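Side-chain contacts in tannase (Lactobacillus plantarum, PDB 3WA7), which hydrolyses the galloyl ester bonds of tannins to release gallic acid, probably by the serine-esterase mechanism of the alpha/beta-hydrolases: residues S302-A307 with T312-Y317; G319-V322 with V327-L330; T422-P427 with F443-D448. All coordinates share one frame; numbering follows the deposited sequence. Where two conformers were deposited one is given.

Interaction 1 of 3, residues S302-A307 with T312-Y317; sequences SSAQTA and TDIHKY
Ile-314 pushes both of its branches against the helix from the loop side, and Ala-304 and Ala-307, a helical turn apart, receive them. The CG1 arm sits between the backbone N and the carbonyl carbon (chi1 58°) and carries CD1 to 4.3 Å from CB of Ala-304. CG2, the shorter branch, lies beside the backbone N and comes between the two alanines, 3.6 Å from the carbonyl O of Ala-304 and 4.2 Å from CB of Ala-307. The two alanine methyls are thus met by different branches, and their small size probably lets the loop run close. Ala-304 and Ile-314 are both buried, with Trp-447 lying on Ala-304 and Ala-307, and Val-322 and Val-327 against Ile-314.

This is the chain turning back at the end of helix 291-309, in the large insertion between strands 199-203 and 410-414 of the alpha/beta-hydrolase sheet. The return is fixed by Thr-312 N donating to O of Ala-307 at 3.0 Å, with an angle of 155° at the hydrogen; the donor stands above the carbonyl plane instead of on a lone pair. CB of Thr-312 comes alongside CB of Ala-307 at 3.9 Å. OG1 of Thr-312, beside its own backbone N (chi1 -61°), is turned to the helix end, 3.4 Å from O of Ala-307.

Farther along the loop, Asp-313 folds its carboxylate over its own backbone in an Asx turn, OD1 accepting from N of His-315 at 3.0 Å, reached from above the carboxylate plane. Beyond it, the loop is held by Asp-448, which takes NZ of Lys-316 in a salt bridge and OH of Tyr-317 in a hydrogen bond.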
ATOM      1  N   SER A 302     -16.943  -3.916  14.992  1.00  6.66           N
ATOM      2  CA  SER A 302     -17.389  -4.708  13.853  1.00  8.35           C
ATOM      3  C   SER A 302     -16.366  -5.795  13.523  1.00  7.28           C
ATOM      4  O   SER A 302     -16.735  -6.918  13.165  1.00  6.70           O
ATOM      5  CB  SER A 302     -17.603  -3.804  12.637  1.00  7.23           C
ATOM      6  OG  SER A 302     -18.048  -4.556  11.522  1.00 10.20           O
ATOM      7  N   SER A 303     -15.085  -5.456  13.650  1.00  6.20           N
ATOM      8  CA  SER A 303     -14.007  -6.404  13.382  1.00  5.33           C
ATOM      9  C   SER A 303     -14.089  -7.578  14.350  1.00  5.96           C
ATOM     10  O   SER A 303     -13.985  -8.739  13.946  1.00  6.55           O
ATOM     11  CB  SER A 303     -12.645  -5.721  13.531  1.00  6.00           C
ATOM     12  OG  SER A 303     -11.591  -6.660  13.377  1.00  4.61           O
ATOM     13  N   ALA A 304     -14.277  -7.262  15.628  1.00  6.28           N
ATOM     14  CA  ALA A 304     -14.389  -8.278  16.667  1.00  6.00           C
ATOM     15  C   ALA A 304     -15.638  -9.125  16.448  1.00  6.49           C
ATOM     16  O   ALA A 304     -15.607 -10.346  16.614  1.00  6.36           O
ATOM     17  CB  ALA A 304     -14.452  -7.616  18.040  1.00  6.40           C
ATOM     18  N   GLN A 305     -16.739  -8.472  16.088  1.00  5.94           N
ATOM     19  CA  GLN A 305     -17.995  -9.181  15.857  1.00  7.41           C
ATOM     20  C   GLN A 305     -17.837 -10.210  14.746  1.00  7.60           C
ATOM     21  O   GLN A 305     -18.249 -11.362  14.888  1.00  6.72           O
ATOM     22  CB  GLN A 305     -19.103  -8.202  15.473  1.00  6.29           C
ATOM     23  CG  GLN A 305     -20.480  -8.850  15.331  1.00  7.90           C
ATOM     24  CD  GLN A 305     -21.029  -9.322  16.660  1.00  9.33           C
ATOM     25  OE1 GLN A 305     -21.293  -8.516  17.553  1.00  8.39           O
ATOM     26  NE2 GLN A 305     -21.199 -10.635  16.803  1.00  8.62           N
ATOM     27  N   THR A 306     -17.245  -9.784  13.637  1.00  7.69           N
ATOM     28  CA  THR A 306     -17.037 -10.658  12.487  1.00  8.94           C
ATOM     29  C   THR A 306     -16.224 -11.896  12.846  1.00  9.18           C
ATOM     30  O   THR A 306     -16.551 -13.006  12.422  1.00 10.96           O
ATOM     31  CB  THR A 306     -16.337  -9.895  11.348  1.00  9.42           C
ATOM     32  OG1 THR A 306     -17.207  -8.858  10.881  1.00 10.83           O
ATOM     33  CG2 THR A 306     -15.995 -10.829  10.194  1.00 10.06           C
ATOM     34  N   ALA A 307     -15.169 -11.704  13.632  1.00  8.59           N
ATOM     35  CA  ALA A 307     -14.317 -12.812  14.044  1.00  8.65           C
ATOM     36  C   ALA A 307     -15.058 -13.730  15.010  1.00  8.66           C
ATOM     37  O   ALA A 307     -15.014 -14.953  14.880  1.00  6.85           O
ATOM     38  CB  ALA A 307     -13.050 -12.279  14.695  1.00  7.94           C
ATOM     39  N   THR A 312     -13.964 -17.412  16.325  1.00 10.53           N
ATOM     40  CA  THR A 312     -12.722 -16.945  16.926  1.00 10.21           C
ATOM     41  C   THR A 312     -12.955 -16.499  18.368  1.00  9.91           C
ATOM     42  O   THR A 312     -13.976 -15.884  18.677  1.00 10.11           O
ATOM     43  CB  THR A 312     -12.130 -15.760  16.132  1.00 11.24           C
ATOM     44  OG1 THR A 312     -11.842 -16.182  14.794  1.00 10.66           O
ATOM     45  CG2 THR A 312     -10.848 -15.255  16.793  1.00 12.08           C
ATOM     46  N   ASP A 313     -12.013 -16.832  19.246  1.00  9.00           N
ATOM     47  CA  ASP A 313     -12.099 -16.434  20.649  1.00 10.04           C
ATOM     48  C   ASP A 313     -11.556 -15.010  20.702  1.00 10.47           C
ATOM     49  O   ASP A 313     -10.348 -14.800  20.584  1.00 10.76           O
ATOM     50  CB  ASP A 313     -11.235 -17.355  21.518  1.00 11.41           C
ATOM     51  CG  ASP A 313     -11.328 -17.027  23.000  1.00 12.89           C
ATOM     52  OD1 ASP A 313     -11.936 -15.996  23.353  1.00 14.80           O
ATOM     53  OD2 ASP A 313     -10.786 -17.802  23.816  1.00 14.09           O
ATOM     54  N   ILE A 314     -12.441 -14.032  20.868  1.00  9.56           N
ATOM     55  CA  ILE A 314     -12.007 -12.644  20.898  1.00  8.97           C
ATOM     56  C   ILE A 314     -11.548 -12.150  22.264  1.00 10.37           C
ATOM     57  O   ILE A 314     -11.330 -10.953  22.457  1.00 10.16           O
ATOM     58  CB  ILE A 314     -13.098 -11.702  20.347  1.00  9.36           C
ATOM     59  CG1 ILE A 314     -14.387 -11.843  21.154  1.00 10.40           C
ATOM     60  CG2 ILE A 314     -13.343 -12.017  18.877  1.00  9.97           C
ATOM     61  CD1 ILE A 314     -15.421 -10.781  20.822  1.00  8.15           C
ATOM     62  N   HIS A 315     -11.404 -13.070  23.212  1.00 10.46           N
ATOM     63  CA  HIS A 315     -10.913 -12.711  24.537  1.00 11.60           C
ATOM     64  C   HIS A 315      -9.399 -12.829  24.413  1.00 11.56           C
ATOM     65  O   HIS A 315      -8.822 -13.890  24.647  1.00 12.75           O
ATOM     66  CB  HIS A 315     -11.443 -13.681  25.600  1.00 11.22           C
ATOM     67  CG  HIS A 315     -10.964 -13.384  26.989  1.00 10.63           C
ATOM     68  ND1 HIS A 315      -9.666 -13.612  27.394  1.00 11.60           N
ATOM     69  CD2 HIS A 315     -11.610 -12.884  28.069  1.00 12.89           C
ATOM     70  CE1 HIS A 315      -9.535 -13.268  28.663  1.00 11.33           C
ATOM     71  NE2 HIS A 315     -10.701 -12.824  29.097  1.00 12.62           N
ATOM     72  N   LYS A 316      -8.769 -11.734  24.005  1.00 10.59           N
ATOM     73  CA  LYS A 316      -7.329 -11.686  23.816  1.00  9.63           C
ATOM     74  C   LYS A 316      -6.864 -10.284  24.184  1.00 10.55           C
ATOM     75  O   LYS A 316      -5.981 -10.115  25.027  1.00 12.34           O
ATOM     76  CB  LYS A 316      -6.991 -12.000  22.354  1.00 11.48           C
ATOM     77  CG  LYS A 316      -5.506 -12.081  22.061  1.00 10.12           C
ATOM     78  CD  LYS A 316      -5.245 -12.601  20.653  1.00 11.75           C
ATOM     79  CE  LYS A 316      -3.756 -12.627  20.354  1.00 12.06           C
ATOM     80  NZ  LYS A 316      -3.467 -13.188  19.005  1.00 12.58           N
ATOM     81  N   TYR A 317      -7.463  -9.283  23.546  1.00  8.72           N
ATOM     82  CA  TYR A 317      -7.135  -7.890  23.830  1.00  7.85           C
ATOM     83  C   TYR A 317      -8.218  -7.345  24.749  1.00  7.96           C
ATOM     84  O   TYR A 317      -9.383  -7.731  24.646  1.00  7.24           O
ATOM     85  CB  TYR A 317      -7.101  -7.046  22.552  1.00  8.75           C
ATOM     86  CG  TYR A 317      -6.139  -7.543  21.507  1.00  9.53           C
ATOM     87  CD1 TYR A 317      -6.559  -8.423  20.510  1.00 11.91           C
ATOM     88  CD2 TYR A 317      -4.801  -7.156  21.527  1.00 10.80           C
ATOM     89  CE1 TYR A 317      -5.671  -8.904  19.556  1.00 11.99           C
ATOM     90  CE2 TYR A 317      -3.902  -7.632  20.579  1.00 13.53           C
ATOM     91  CZ  TYR A 317      -4.344  -8.504  19.597  1.00 13.12           C
ATOM     92  OH  TYR A 317      -3.459  -8.980  18.658  1.00 14.88           O
TER

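Interaction 2 of 3, residues G319-V322 with V327-L330; sequences GFVV and VTDL
Leu-330 and Phe-320 form the tight side of this hairpin: CD1 of Leu-330 stands over the middle of the phenyl face, 3.6 Å from the centroid and 4° off the normal, a CH-pi contact. With CG of Leu-330 anti to the backbone N (chi1 166°), the side chain runs beside the ring and CD1 also rests on the carbonyl group of Gly-319. CG1 of Val-327 meets the ring at CD2, 3.6 Å away. Were Phe-320 replaced by an alanine, CD1 of Leu-330 and CG1 of Val-327 would probably lose the ring they share, leaving a gap beside them.

The opposite face, with Val-321 and Asp-329, is looser and largely exposed; their CB atoms lie side by side at 3.9 Å. Between the strands, Val-321 N donates to Asp-329 O at 3.0 Å and Thr-328 N to Val-321 O at 2.9 Å. Val-321 is opposed by two residues, Thr-328 and Asp-329, so the register slips by one in a classic beta bulge, while OG1 of Thr-328 bonds to Thr-323.

The two-stranded sheet lays its Phe-320 face on helix 291-309, with Leu-330 on Leu-300 and Ile-301, and Trp-447 meeting the phenyl ring steeply.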
ATOM      1  N   GLY A 319     -10.737  -4.431  26.615  1.00  8.45           N
ATOM      2  CA  GLY A 319     -11.606  -3.378  26.120  1.00  8.87           C
ATOM      3  C   GLY A 319     -13.017  -3.686  25.655  1.00  8.13           C
ATOM      4  O   GLY A 319     -13.902  -2.843  25.795  1.00  8.26           O
ATOM      5  N   PHE A 320     -13.245  -4.875  25.108  1.00  8.50           N
ATOM      6  CA  PHE A 320     -14.570  -5.203  24.598  1.00  7.85           C
ATOM      7  C   PHE A 320     -15.606  -5.657  25.615  1.00 10.32           C
ATOM      8  O   PHE A 320     -15.283  -6.219  26.663  1.00 10.74           O
ATOM      9  CB  PHE A 320     -14.466  -6.258  23.490  1.00  8.35           C
ATOM     10  CG  PHE A 320     -13.697  -5.799  22.284  1.00  7.83           C
ATOM     11  CD1 PHE A 320     -12.314  -5.959  22.220  1.00  8.95           C
ATOM     12  CD2 PHE A 320     -14.351  -5.189  21.218  1.00  8.58           C
ATOM     13  CE1 PHE A 320     -11.594  -5.515  21.109  1.00  8.77           C
ATOM     14  CE2 PHE A 320     -13.639  -4.741  20.102  1.00  7.73           C
ATOM     15  CZ  PHE A 320     -12.259  -4.906  20.048  1.00  6.84           C
ATOM     16  N   VAL A 321     -16.865  -5.386  25.293  1.00 10.87           N
ATOM     17  CA  VAL A 321     -17.980  -5.792  26.136  1.00 12.16           C
ATOM     18  C   VAL A 321     -18.831  -6.714  25.281  1.00 11.82           C
ATOM     19  O   VAL A 321     -19.229  -6.353  24.173  1.00 10.66           O
ATOM     20  CB  VAL A 321     -18.839  -4.593  26.580  1.00 14.37           C
ATOM     21  CG1 VAL A 321     -20.011  -5.085  27.421  1.00 15.93           C
ATOM     22  CG2 VAL A 321     -17.994  -3.610  27.372  1.00 14.97           C
ATOM     23  N   VAL A 322     -19.098  -7.910  25.791  1.00 12.84           N
ATOM     24  CA  VAL A 322     -19.895  -8.881  25.058  1.00 15.84           C
ATOM     25  C   VAL A 322     -21.210  -9.189  25.760  1.00 17.06           C
ATOM     26  O   VAL A 322     -21.236  -9.456  26.960  1.00 18.29           O
ATOM     27  CB  VAL A 322     -19.125 -10.205  24.872  1.00 15.99           C
ATOM     28  CG1 VAL A 322     -20.022 -11.242  24.205  1.00 17.38           C
ATOM     29  CG2 VAL A 322     -17.875  -9.963  24.038  1.00 16.61           C
ATOM     30  N   VAL A 327     -20.996  -8.142  20.282  1.00 13.23           N
ATOM     31  CA  VAL A 327     -19.991  -7.258  20.863  1.00 11.24           C
ATOM     32  C   VAL A 327     -20.739  -5.929  20.941  1.00 11.52           C
ATOM     33  O   VAL A 327     -20.993  -5.288  19.919  1.00 11.13           O
ATOM     34  CB  VAL A 327     -18.763  -7.113  19.941  1.00 11.21           C
ATOM     35  CG1 VAL A 327     -17.702  -6.267  20.628  1.00  9.19           C
ATOM     36  CG2 VAL A 327     -18.206  -8.486  19.589  1.00  9.91           C
ATOM     37  N   THR A 328     -21.093  -5.521  22.155  1.00 11.63           N
ATOM     38  CA  THR A 328     -21.878  -4.306  22.349  1.00 12.44           C
ATOM     39  C   THR A 328     -21.157  -3.001  22.652  1.00 12.86           C
ATOM     40  O   THR A 328     -21.762  -1.933  22.573  1.00 13.29           O
ATOM     41  CB  THR A 328     -22.931  -4.529  23.442  1.00 13.96           C
ATOM     42  OG1 THR A 328     -22.280  -4.888  24.668  1.00 13.49           O
ATOM     43  CG2 THR A 328     -23.879  -5.645  23.034  1.00 15.47           C
ATOM     44  N   ASP A 329     -19.883  -3.066  23.009  1.00 12.35           N
ATOM     45  CA  ASP A 329     -19.160  -1.837  23.298  1.00 11.92           C
ATOM     46  C   ASP A 329     -17.663  -2.079  23.317  1.00 11.28           C
ATOM     47  O   ASP A 329     -17.202  -3.221  23.297  1.00  8.11           O
ATOM     48  CB  ASP A 329     -19.601  -1.261  24.646  1.00 15.30           C
ATOM     49  CG  ASP A 329     -19.538   0.259  24.678  1.00 18.72           C
ATOM     50  OD1 ASP A 329     -18.737   0.847  23.921  1.00 19.69           O
ATOM     51  OD2 ASP A 329     -20.290   0.866  25.470  1.00 21.31           O
ATOM     52  N   LEU A 330     -16.909  -0.990  23.364  1.00  8.96           N
ATOM     53  CA  LEU A 330     -15.461  -1.071  23.377  1.00  8.92           C
ATOM     54  C   LEU A 330     -14.819   0.140  24.029  1.00  9.08           C
ATOM     55  O   LEU A 330     -15.189   1.283  23.746  1.00  9.66           O
ATOM     56  CB  LEU A 330     -14.919  -1.194  21.948  1.00  8.78           C
ATOM     57  CG  LEU A 330     -13.409  -0.956  21.783  1.00  9.21           C
ATOM     58  CD1 LEU A 330     -12.629  -2.040  22.510  1.00  8.69           C
ATOM     59  CD2 LEU A 330     -13.045  -0.934  20.306  1.00  9.44           C
TER

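Interaction 3 of 3, residues T422-P427 with F443-D448; sequences TSFAIP and FALPWD
In the last beta-alpha-beta crossover of the alpha/beta-hydrolase sheet, strand 410-414 to helix 425-436 to edge strand 440-444, Phe-424, in the turn leading into the helix, and Pro-427 within it meet Leu-445, just past the strand, and Phe-443 in it. Two separate side-chain pairs make the contact.

In the first, Leu-445 approaches the Phe-424 ring with its side chain about perpendicular to that of the phenylalanine. In one of its two conformers, CD1 is 3.5 Å from CD2 of Phe-424 and 4.0 Å from CE2, while its CD2 branch stands farther off over one ring face.

In the second pair, Phe-443 extends its ring from the strand, CG anti to the backbone N (chi1 175°), until CE1 comes 4.1 Å from CB of Pro-427. CZ lies as far from the carbonyl O of Pro-427, so the outer end of the ring lies against the proline's backbone as well as its pyrrolidine ring.

The Phe-424 end is set by polar bonds behind it: OG of Ser-423 accepts from N of Ala-425 at 3.0 Å, a capping bond, and OE1 of Gln-219 bonds to both OG of Ser-423 and N of Phe-424. Leu-299 and Leu-300 of helix 291-309 pack on Phe-443 and Leu-445.

Phe-424 is close to, though not in contact with, what is probably the catalytic triad of Ser-163, Asp-419 and His-451. Between the two segments the contact is apolar and buried, held by van der Waals fit and exclusion of water, a non-directional packing consistent with the two conformers seen for Leu-445.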
ATOM      1  N   THR A 422       0.780   2.087  11.360  1.00  6.67           N
ATOM      2  CA  THR A 422       0.228   3.417  11.146  1.00  5.55           C
ATOM      3  C   THR A 422      -1.142   3.396  11.815  1.00  5.05           C
ATOM      4  O   THR A 422      -1.723   2.330  12.010  1.00  5.53           O
ATOM      5  CB  THR A 422       0.104   3.769   9.639  1.00  4.72           C
ATOM      6  OG1 THR A 422      -0.128   5.177   9.500  1.00  5.84           O
ATOM      7  CG2 THR A 422      -1.038   3.001   8.985  1.00  5.53           C
ATOM      8  N   SER A 423      -1.649   4.562  12.190  1.00  4.03           N
ATOM      9  CA  SER A 423      -2.950   4.632  12.848  1.00  4.32           C
ATOM     10  C   SER A 423      -4.083   4.108  11.978  1.00  4.73           C
ATOM     11  O   SER A 423      -4.047   4.223  10.751  1.00  5.22           O
ATOM     12  CB  SER A 423      -3.269   6.076  13.244  1.00  5.52           C
ATOM     13  OG  SER A 423      -4.608   6.182  13.702  1.00  5.58           O
ATOM     14  N   PHE A 424      -5.090   3.532  12.628  1.00  4.91           N
ATOM     15  CA  PHE A 424      -6.268   3.020  11.937  1.00  4.91           C
ATOM     16  C   PHE A 424      -6.943   4.179  11.217  1.00  5.17           C
ATOM     17  O   PHE A 424      -7.629   3.984  10.220  1.00  5.85           O
ATOM     18  CB  PHE A 424      -7.253   2.420  12.944  1.00  4.62           C
ATOM     19  CG  PHE A 424      -6.705   1.248  13.700  1.00  5.38           C
ATOM     20  CD1 PHE A 424      -6.652   1.264  15.091  1.00  3.61           C
ATOM     21  CD2 PHE A 424      -6.243   0.126  13.019  1.00  5.77           C
ATOM     22  CE1 PHE A 424      -6.142   0.172  15.797  1.00  5.18           C
ATOM     23  CE2 PHE A 424      -5.733  -0.969  13.711  1.00  5.65           C
ATOM     24  CZ  PHE A 424      -5.683  -0.947  15.102  1.00  5.85           C
ATOM     25  N   ALA A 425      -6.741   5.389  11.737  1.00  4.78           N
ATOM     26  CA  ALA A 425      -7.336   6.585  11.145  1.00  4.62           C
ATOM     27  C   ALA A 425      -6.907   6.796   9.698  1.00  5.23           C
ATOM     28  O   ALA A 425      -7.678   7.302   8.886  1.00  6.18           O
ATOM     29  CB  ALA A 425      -6.970   7.813  11.971  1.00  5.69           C
ATOM     30  N   ILE A 426      -5.673   6.413   9.381  1.00  5.31           N
ATOM     31  CA  ILE A 426      -5.146   6.579   8.032  1.00  5.82           C
ATOM     32  C   ILE A 426      -5.958   5.831   6.963  1.00  5.67           C
ATOM     33  O   ILE A 426      -6.432   6.442   6.008  1.00  6.17           O
ATOM     34  CB  ILE A 426      -3.648   6.172   7.987  1.00  5.90           C
ATOM     35  CG1 ILE A 426      -2.820   7.189   8.785  1.00  5.56           C
ATOM     36  CG2 ILE A 426      -3.155   6.089   6.550  1.00  6.45           C
ATOM     37  CD1 ILE A 426      -2.887   8.621   8.245  1.00  8.05           C
ATOM     38  N   PRO A 427      -6.122   4.501   7.096  1.00  5.94           N
ATOM     39  CA  PRO A 427      -6.912   3.823   6.061  1.00  5.02           C
ATOM     40  C   PRO A 427      -8.394   4.221   6.114  1.00  5.58           C
ATOM     41  O   PRO A 427      -9.085   4.221   5.096  1.00  4.58           O
ATOM     42  CB  PRO A 427      -6.684   2.339   6.360  1.00  5.44           C
ATOM     43  CG  PRO A 427      -6.422   2.324   7.841  1.00  3.76           C
ATOM     44  CD  PRO A 427      -5.531   3.530   8.031  1.00  5.83           C
ATOM     45  N   PHE A 443     -14.057  -1.952   2.055  1.00  9.16           N
ATOM     46  CA  PHE A 443     -13.107  -1.742   3.142  1.00  8.46           C
ATOM     47  C   PHE A 443     -13.367  -2.597   4.373  1.00  9.91           C
ATOM     48  O   PHE A 443     -14.514  -2.906   4.695  1.00  8.96           O
ATOM     49  CB  PHE A 443     -13.146  -0.251   3.512  1.00  6.45           C
ATOM     50  CG  PHE A 443     -12.304   0.125   4.703  1.00  7.23           C
ATOM     51  CD1 PHE A 443     -10.931  -0.089   4.708  1.00  7.22           C
ATOM     52  CD2 PHE A 443     -12.888   0.739   5.807  1.00  9.43           C
ATOM     53  CE1 PHE A 443     -10.149   0.303   5.790  1.00  9.25           C
ATOM     54  CE2 PHE A 443     -12.116   1.136   6.897  1.00 10.46           C
ATOM     55  CZ  PHE A 443     -10.742   0.918   6.890  1.00  9.91           C
ATOM     56  N   ALA A 444     -12.291  -2.974   5.058  1.00 10.26           N
ATOM     57  CA  ALA A 444     -12.397  -3.777   6.271  1.00  9.60           C
ATOM     58  C   ALA A 444     -11.127  -3.733   7.113  1.00 10.42           C
ATOM     59  O   ALA A 444     -10.025  -3.490   6.606  1.00  9.70           O
ATOM     60  CB  ALA A 444     -12.736  -5.228   5.917  1.00 11.28           C
ATOM     61  N   LEU A 445     -11.304  -3.964   8.410  1.00 10.00           N
ATOM     62  CA  LEU A 445     -10.215  -3.993   9.379  1.00  9.46           C
ATOM     63  C   LEU A 445     -10.253  -5.396   9.993  1.00  9.38           C
ATOM     64  O   LEU A 445     -10.720  -5.572  11.112  1.00  9.19           O
ATOM     65  CB  LEU A 445     -10.450  -2.961  10.490  1.00 10.29           C
ATOM     66  CG  LEU A 445      -9.317  -2.640  11.458  0.50  9.16           C
ATOM     67  CD1 LEU A 445      -8.352  -1.659  10.804  0.50 10.72           C
ATOM     68  CD2 LEU A 445      -9.899  -2.032  12.722  0.50 10.15           C
ATOM     69  N   PRO A 446      -9.761  -6.410   9.258  1.00 10.35           N
ATOM     70  CA  PRO A 446      -9.728  -7.815   9.691  1.00  9.44           C
ATOM     71  C   PRO A 446      -9.179  -8.050  11.096  1.00  8.58           C
ATOM     72  O   PRO A 446      -8.065  -7.642  11.419  1.00  8.28           O
ATOM     73  CB  PRO A 446      -8.867  -8.484   8.618  1.00 11.08           C
ATOM     74  CG  PRO A 446      -9.166  -7.674   7.407  1.00 12.03           C
ATOM     75  CD  PRO A 446      -9.132  -6.263   7.933  1.00 10.33           C
ATOM     76  N   TRP A 447      -9.967  -8.742  11.915  1.00  6.91           N
ATOM     77  CA  TRP A 447      -9.600  -9.036  13.299  1.00  6.43           C
ATOM     78  C   TRP A 447      -8.261  -9.741  13.505  1.00  7.26           C
ATOM     79  O   TRP A 447      -7.945 -10.728  12.837  1.00  8.57           O
ATOM     80  CB  TRP A 447     -10.698  -9.871  13.970  1.00  5.34           C
ATOM     81  CG  TRP A 447     -10.376 -10.218  15.397  1.00  6.55           C
ATOM     82  CD1 TRP A 447      -9.940 -11.423  15.878  1.00  6.34           C
ATOM     83  CD2 TRP A 447     -10.419  -9.330  16.518  1.00  6.92           C
ATOM     84  NE1 TRP A 447      -9.706 -11.334  17.233  1.00  6.45           N
ATOM     85  CE2 TRP A 447      -9.992 -10.061  17.650  1.00  6.62           C
ATOM     86  CE3 TRP A 447     -10.774  -7.983  16.676  1.00  6.92           C
ATOM     87  CZ2 TRP A 447      -9.911  -9.487  18.925  1.00  8.07           C
ATOM     88  CZ3 TRP A 447     -10.692  -7.413  17.941  1.00  7.57           C
ATOM     89  CH2 TRP A 447     -10.263  -8.166  19.049  1.00  8.23           C
ATOM     90  N   ASP A 448      -7.492  -9.218  14.450  1.00  8.27           N
ATOM     91  CA  ASP A 448      -6.202  -9.769  14.839  1.00  9.13           C
ATOM     92  C   ASP A 448      -5.229 -10.062  13.704  1.00  9.94           C
ATOM     93  O   ASP A 448      -4.400 -10.968  13.805  1.00 12.17           O
ATOM     94  CB  ASP A 448      -6.432 -11.028  15.685  1.00 10.46           C
ATOM     95  CG  ASP A 448      -5.211 -11.421  16.497  1.00 11.45           C
ATOM     96  OD1 ASP A 448      -4.431 -10.522  16.871  1.00 13.64           O
ATOM     97  OD2 ASP A 448      -5.041 -12.628  16.777  1.00 13.42           O
TER

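How the interactions relate
The three contacts follow one another along the chain without overlapping. Interactions 1 and 2 have centres about 10 Å apart and lie in the insertion of the hydrolase fold, where helix 291-309 is followed by hairpin 320-330. They meet directly: Gln-305 OE1 takes the N-H of Val-327, and Ala-304 packs on Phe-320. Interaction 3 belongs to the central sheet, its centre about 14 Å from that of interaction 1 and 18 Å from that of interaction 2. Segment 443-448 bridges the two regions: Leu-445 O bonds to Ser-303, Trp-447 packs on that same serine, and Asp-448 holds the loop 312-317, joining the insertion to the edge of the catalytic core.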